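Local atomic coordinates of isomaltodextranase (Arthrobacter globiformis, PDB entry 5AWO), a protein that hydrolyses alpha-1,6-glucosidic linkages in dextran-type polysaccharides, releasing successive isomaltose units from the non-reducing ends of the chains. Residues Ile266-Gly280 with Ala288-Thr300. Sequence-based numbering, arbitrary orientation.
Sequences INADADKGGWDRLSG and AWPNWANPFCGFT
Ile266-Ala268, directly after barrel strand 263-265, runs against Trp292-Gly298, while the short helices 274-279 and 295-300 lie nearly parallel, 20° apart, their axes approaching to 8.8 Å. One direct hydrogen bond joins the backbones, from Ala268 N to Ala293 O (2.8 Å), its donor tilted 28° from the carbonyl plane. A water bridges Ile266 O and Trp292 N, and Gly298, lacking a side chain, brings its CA to 3.2 Å from Ile266 O as a CH...O contact. Ile266 CG1 sits between the backbone N and the carbonyl carbon (chi1 56°), which sets CD1 over one face of the Phe299 ring, 3.9 Å from its centroid. Pro295 wedges between Ile266 CD1 and Leu278 CD1, and its CD lies 3.1 Å from Leu278 O. Leu278 CD2 meets Phe296 CE2 at 3.9 Å, and Trp275 crosses that ring at about a right angle. Trp289 CH2 comes within 3.2 Å of Asn267 O, an oxygen that accepts a hydrogen bond from Arg265 NH2. Hydrophobic packing of Ile266, Leu278, Pro295, Phe296 and Phe299 thus holds the segments together, beside a polar end where Arg265 forms a salt bridge with Asp269, about 6 Å, side chain to side chain, from the probable GH27 nucleophile Asp201.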
loop_
_atom_site.group_PDB
_atom_site.type_symbol
_atom_site.label_atom_id
_atom_site.label_comp_id
_atom_site.label_asym_id
_atom_site.label_seq_id
_atom_site.Cartn_x
_atom_site.Cartn_y
_atom_site.Cartn_z
ATOM N N ILE A 266 7.251 -0.653 4.688
ATOM C CA ILE A 266 8.255 -1.462 4.012
ATOM C C ILE A 266 9.694 -1.041 4.290
ATOM O O ILE A 266 10.619 -1.571 3.662
ATOM C CB ILE A 266 7.946 -1.557 2.507
ATOM C CG1 ILE A 266 7.814 -0.188 1.807
ATOM C CG2 ILE A 266 6.685 -2.392 2.302
ATOM C CD1 ILE A 266 8.982 0.753 1.933
ATOM N N ASN A 267 9.893 -0.168 5.267
ATOM C CA ASN A 267 11.199 0.397 5.588
ATOM C C ASN A 267 11.349 0.648 7.063
ATOM O O ASN A 267 10.346 0.724 7.772
ATOM C CB ASN A 267 11.475 1.690 4.816
ATOM C CG ASN A 267 10.451 2.803 5.089
ATOM O OD1 ASN A 267 9.266 2.548 5.367
ATOM N ND2 ASN A 267 10.880 4.042 4.893
ATOM N N ALA A 268 12.591 0.809 7.508
ATOM C CA ALA A 268 12.865 1.353 8.827
ATOM C C ALA A 268 12.320 2.779 8.945
ATOM O O ALA A 268 12.133 3.464 7.928
ATOM C CB ALA A 268 14.372 1.353 9.057
ATOM N N ASP A 269 12.081 3.242 10.168
ATOM C CA ASP A 269 11.516 4.563 10.380
ATOM C C ASP A 269 12.325 5.647 9.654
ATOM O O ASP A 269 13.545 5.588 9.586
ATOM C CB ASP A 269 11.529 4.940 11.865
ATOM C CG ASP A 269 10.585 4.110 12.733
ATOM O OD1 ASP A 269 9.938 3.147 12.277
ATOM O OD2 ASP A 269 10.504 4.420 13.950
ATOM N N ALA A 270 11.643 6.699 9.209
ATOM C CA ALA A 270 12.333 7.816 8.573
ATOM C C ALA A 270 13.433 8.407 9.464
ATOM O O ALA A 270 14.463 8.861 8.957
ATOM C CB ALA A 270 11.333 8.898 8.166
ATOM N N ASP A 271 13.231 8.442 10.772
ATOM C CA ASP A 271 14.274 8.863 11.725
ATOM C C ASP A 271 14.748 10.260 11.330
ATOM O O ASP A 271 13.910 11.127 11.019
ATOM C CB ASP A 271 15.354 7.750 11.767
ATOM C CG ASP A 271 16.345 7.847 12.938
ATOM O OD1 ASP A 271 17.344 8.575 12.775
ATOM O OD2 ASP A 271 16.193 7.150 13.970
ATOM N N LYS A 272 16.060 10.482 11.325
ATOM C CA LYS A 272 16.658 11.761 10.946
ATOM C C LYS A 272 16.571 12.070 9.450
ATOM O O LYS A 272 16.980 13.138 9.019
ATOM C CB LYS A 272 18.137 11.772 11.365
ATOM C CG LYS A 272 18.984 10.781 10.628
ATOM C CD LYS A 272 20.343 10.569 11.284
ATOM C CE LYS A 272 21.294 11.722 11.032
ATOM N NZ LYS A 272 21.689 11.803 9.601
ATOM N N GLY A 273 16.006 11.169 8.663
ATOM C CA GLY A 273 15.713 11.478 7.286
ATOM C C GLY A 273 16.976 11.442 6.445
ATOM O O GLY A 273 17.955 10.721 6.726
ATOM N N GLY A 274 16.909 12.190 5.360
ATOM C CA GLY A 274 18.043 12.270 4.429
ATOM C C GLY A 274 18.280 11.035 3.598
ATOM O O GLY A 274 17.547 10.037 3.690
ATOM N N TRP A 275 19.312 11.105 2.780
ATOM C CA TRP A 275 19.635 10.036 1.841
ATOM C C TRP A 275 19.946 8.703 2.509
ATOM O O TRP A 275 19.510 7.667 2.003
ATOM C CB TRP A 275 20.795 10.475 0.933
ATOM C CG TRP A 275 20.989 9.490 -0.185
ATOM C CD1 TRP A 275 21.873 8.479 -0.256
ATOM C CD2 TRP A 275 20.202 9.412 -1.372
ATOM N NE1 TRP A 275 21.699 7.760 -1.417
ATOM C CE2 TRP A 275 20.681 8.334 -2.130
ATOM C CE3 TRP A 275 19.143 10.176 -1.872
ATOM C CZ2 TRP A 275 20.110 7.971 -3.353
ATOM C CZ3 TRP A 275 18.589 9.831 -3.082
ATOM C CH2 TRP A 275 19.091 8.748 -3.819
ATOM N N ASP A 276 20.649 8.690 3.632
ATOM C CA ASP A 276 20.985 7.421 4.231
ATOM C C ASP A 276 19.733 6.632 4.654
ATOM O O ASP A 276 19.686 5.438 4.498
ATOM C CB ASP A 276 21.983 7.566 5.393
ATOM C CG ASP A 276 22.577 6.227 5.820
ATOM O OD1 ASP A 276 23.087 5.480 4.969
ATOM O OD2 ASP A 276 22.450 5.877 7.009
ATOM N N ARG A 277 18.689 7.326 5.109
ATOM C CA ARG A 277 17.448 6.644 5.452
ATOM C C ARG A 277 16.624 6.282 4.205
ATOM O O ARG A 277 15.932 5.254 4.217
ATOM C CB ARG A 277 16.625 7.470 6.417
ATOM C CG ARG A 277 17.221 7.415 7.826
ATOM C CD ARG A 277 16.593 6.250 8.602
ATOM N NE ARG A 277 17.442 5.860 9.675
ATOM C CZ ARG A 277 17.149 4.972 10.587
ATOM N NH1 ARG A 277 15.940 4.440 10.661
ATOM N NH2 ARG A 277 18.063 4.655 11.475
ATOM N N LEU A 278 16.737 7.061 3.139
ATOM C CA LEU A 278 16.014 6.754 1.913
ATOM C C LEU A 278 16.609 5.594 1.124
ATOM O O LEU A 278 15.862 4.842 0.475
ATOM C CB LEU A 278 15.935 7.997 1.024
ATOM C CG LEU A 278 14.892 7.946 -0.112
ATOM C CD1 LEU A 278 13.496 8.215 0.423
ATOM C CD2 LEU A 278 15.245 8.919 -1.230
ATOM N N SER A 279 17.934 5.465 1.146
ATOM C CA SER A 279 18.654 4.585 0.229
ATOM C C SER A 279 19.812 3.811 0.840
ATOM O O SER A 279 20.364 2.937 0.185
ATOM C CB SER A 279 19.142 5.464 -0.935
ATOM O OG SER A 279 19.658 4.714 -2.023
ATOM N N GLY A 280 20.166 4.129 2.080
ATOM C CA GLY A 280 21.345 3.543 2.734
ATOM C C GLY A 280 21.018 2.548 3.823
ATOM O O GLY A 280 20.078 1.747 3.707
ATOM N N ALA A 288 12.897 -10.455 9.797
ATOM C CA ALA A 288 12.200 -9.787 10.909
ATOM C C ALA A 288 12.046 -8.314 10.571
ATOM O O ALA A 288 12.783 -7.750 9.730
ATOM C CB ALA A 288 12.987 -9.911 12.173
ATOM N N TRP A 289 11.109 -7.676 11.268
ATOM C CA TRP A 289 10.820 -6.273 11.052
ATOM C C TRP A 289 12.088 -5.431 11.174
ATOM O O TRP A 289 12.839 -5.594 12.137
ATOM C CB TRP A 289 9.841 -5.751 12.112
ATOM C CG TRP A 289 9.885 -4.263 12.191
ATOM C CD1 TRP A 289 10.532 -3.510 13.121
ATOM C CD2 TRP A 289 9.374 -3.354 11.213
ATOM N NE1 TRP A 289 10.451 -2.176 12.798
ATOM C CE2 TRP A 289 9.751 -2.060 11.622
ATOM C CE3 TRP A 289 8.653 -3.506 10.030
ATOM C CZ2 TRP A 289 9.394 -0.920 10.907
ATOM C CZ3 TRP A 289 8.282 -2.354 9.307
ATOM C CH2 TRP A 289 8.670 -1.085 9.769
ATOM N N PRO A 290 12.328 -4.502 10.234
ATOM C CA PRO A 290 11.775 -4.390 8.907
ATOM C C PRO A 290 12.606 -5.262 7.961
ATOM O O PRO A 290 13.844 -5.282 8.068
ATOM C CB PRO A 290 11.953 -2.907 8.583
ATOM C CG PRO A 290 13.241 -2.568 9.261
ATOM C CD PRO A 290 13.306 -3.439 10.509
ATOM N N ASN A 291 11.963 -5.955 7.032
ATOM C CA ASN A 291 12.736 -6.915 6.235
ATOM C C ASN A 291 13.852 -6.165 5.497
ATOM O O ASN A 291 14.991 -6.633 5.437
ATOM C CB ASN A 291 11.852 -7.688 5.273
ATOM C CG ASN A 291 10.787 -8.453 5.988
ATOM O OD1 ASN A 291 11.079 -9.495 6.633
ATOM N ND2 ASN A 291 9.583 -7.949 5.944
ATOM N N TRP A 292 13.470 -5.053 4.883
ATOM C CA TRP A 292 14.440 -4.142 4.267
ATOM C C TRP A 292 14.473 -2.815 5.016
ATOM O O TRP A 292 13.436 -2.328 5.506
ATOM C CB TRP A 292 14.098 -3.906 2.795
ATOM C CG TRP A 292 14.325 -5.090 1.910
ATOM C CD1 TRP A 292 15.510 -5.469 1.344
ATOM C CD2 TRP A 292 13.352 -6.044 1.471
ATOM N NE1 TRP A 292 15.336 -6.593 0.579
ATOM C CE2 TRP A 292 14.027 -6.979 0.653
ATOM C CE3 TRP A 292 11.985 -6.221 1.702
ATOM C CZ2 TRP A 292 13.364 -8.050 0.055
ATOM C CZ3 TRP A 292 11.336 -7.302 1.120
ATOM C CH2 TRP A 292 12.017 -8.205 0.320
ATOM N N ALA A 293 15.657 -2.197 5.117
ATOM C CA ALA A 293 15.802 -0.975 5.894
ATOM C C ALA A 293 15.399 0.281 5.140
ATOM O O ALA A 293 14.717 1.131 5.681
ATOM C CB ALA A 293 17.226 -0.820 6.412
ATOM N N ASN A 294 15.848 0.409 3.891
ATOM C CA ASN A 294 15.568 1.615 3.112
ATOM C C ASN A 294 14.418 1.351 2.153
ATOM O O ASN A 294 14.184 0.194 1.739
ATOM C CB ASN A 294 16.828 2.135 2.384
ATOM C CG ASN A 294 17.341 1.187 1.327
ATOM O OD1 ASN A 294 18.350 0.459 1.536
ATOM N ND2 ASN A 294 16.681 1.135 0.224
ATOM N N PRO A 295 13.646 2.399 1.814
ATOM C CA PRO A 295 12.448 2.187 0.985
ATOM C C PRO A 295 12.729 1.868 -0.476
ATOM O O PRO A 295 11.898 1.219 -1.113
ATOM C CB PRO A 295 11.649 3.476 1.178
ATOM C CG PRO A 295 12.703 4.508 1.552
ATOM C CD PRO A 295 13.659 3.742 2.426
ATOM N N PHE A 296 13.894 2.242 -1.026
ATOM C CA PHE A 296 14.189 1.748 -2.356
ATOM C C PHE A 296 14.115 0.230 -2.354
ATOM O O PHE A 296 13.470 -0.371 -3.228
ATOM C CB PHE A 296 15.550 2.204 -2.864
ATOM C CG PHE A 296 15.545 3.546 -3.538
ATOM C CD1 PHE A 296 15.061 3.666 -4.843
ATOM C CD2 PHE A 296 16.046 4.673 -2.923
ATOM C CE1 PHE A 296 15.059 4.892 -5.483
ATOM C CE2 PHE A 296 16.058 5.888 -3.561
ATOM C CZ PHE A 296 15.565 6.007 -4.860
ATOM N N CYS A 297 14.759 -0.409 -1.383
ATOM C CA CYS A 297 14.778 -1.866 -1.322
ATOM C C CYS A 297 13.440 -2.412 -0.829
ATOM O O CYS A 297 12.983 -3.453 -1.324
ATOM C CB CYS A 297 15.873 -2.368 -0.402
ATOM S SG CYS A 297 17.546 -2.093 -1.057
ATOM N N GLY A 298 12.813 -1.770 0.151
ATOM C CA GLY A 298 11.555 -2.283 0.657
ATOM C C GLY A 298 10.406 -2.211 -0.338
ATOM O O GLY A 298 9.593 -3.150 -0.446
ATOM N N PHE A 299 10.268 -1.097 -1.049
ATOM C CA PHE A 299 9.246 -0.999 -2.075
ATOM C C PHE A 299 9.522 -2.061 -3.132
ATOM O O PHE A 299 8.592 -2.755 -3.588
ATOM C CB PHE A 299 9.262 0.369 -2.759
ATOM C CG PHE A 299 8.604 1.499 -1.983
ATOM C CD1 PHE A 299 7.350 1.368 -1.390
ATOM C CD2 PHE A 299 9.226 2.745 -1.922
ATOM C CE1 PHE A 299 6.739 2.441 -0.758
ATOM C CE2 PHE A 299 8.626 3.809 -1.286
ATOM C CZ PHE A 299 7.377 3.658 -0.706
ATOM N N THR A 300 10.784 -2.174 -3.567
ATOM C CA THR A 300 11.138 -3.161 -4.598
ATOM C C THR A 300 10.824 -4.586 -4.125
ATOM O O THR A 300 10.224 -5.395 -4.845
ATOM C CB THR A 300 12.599 -3.013 -4.989
ATOM O OG1 THR A 300 12.812 -1.705 -5.539
ATOM C CG2 THR A 300 13.031 -4.050 -6.011
HETATM O O HOH W 1 10.675 -4.325 4.460
#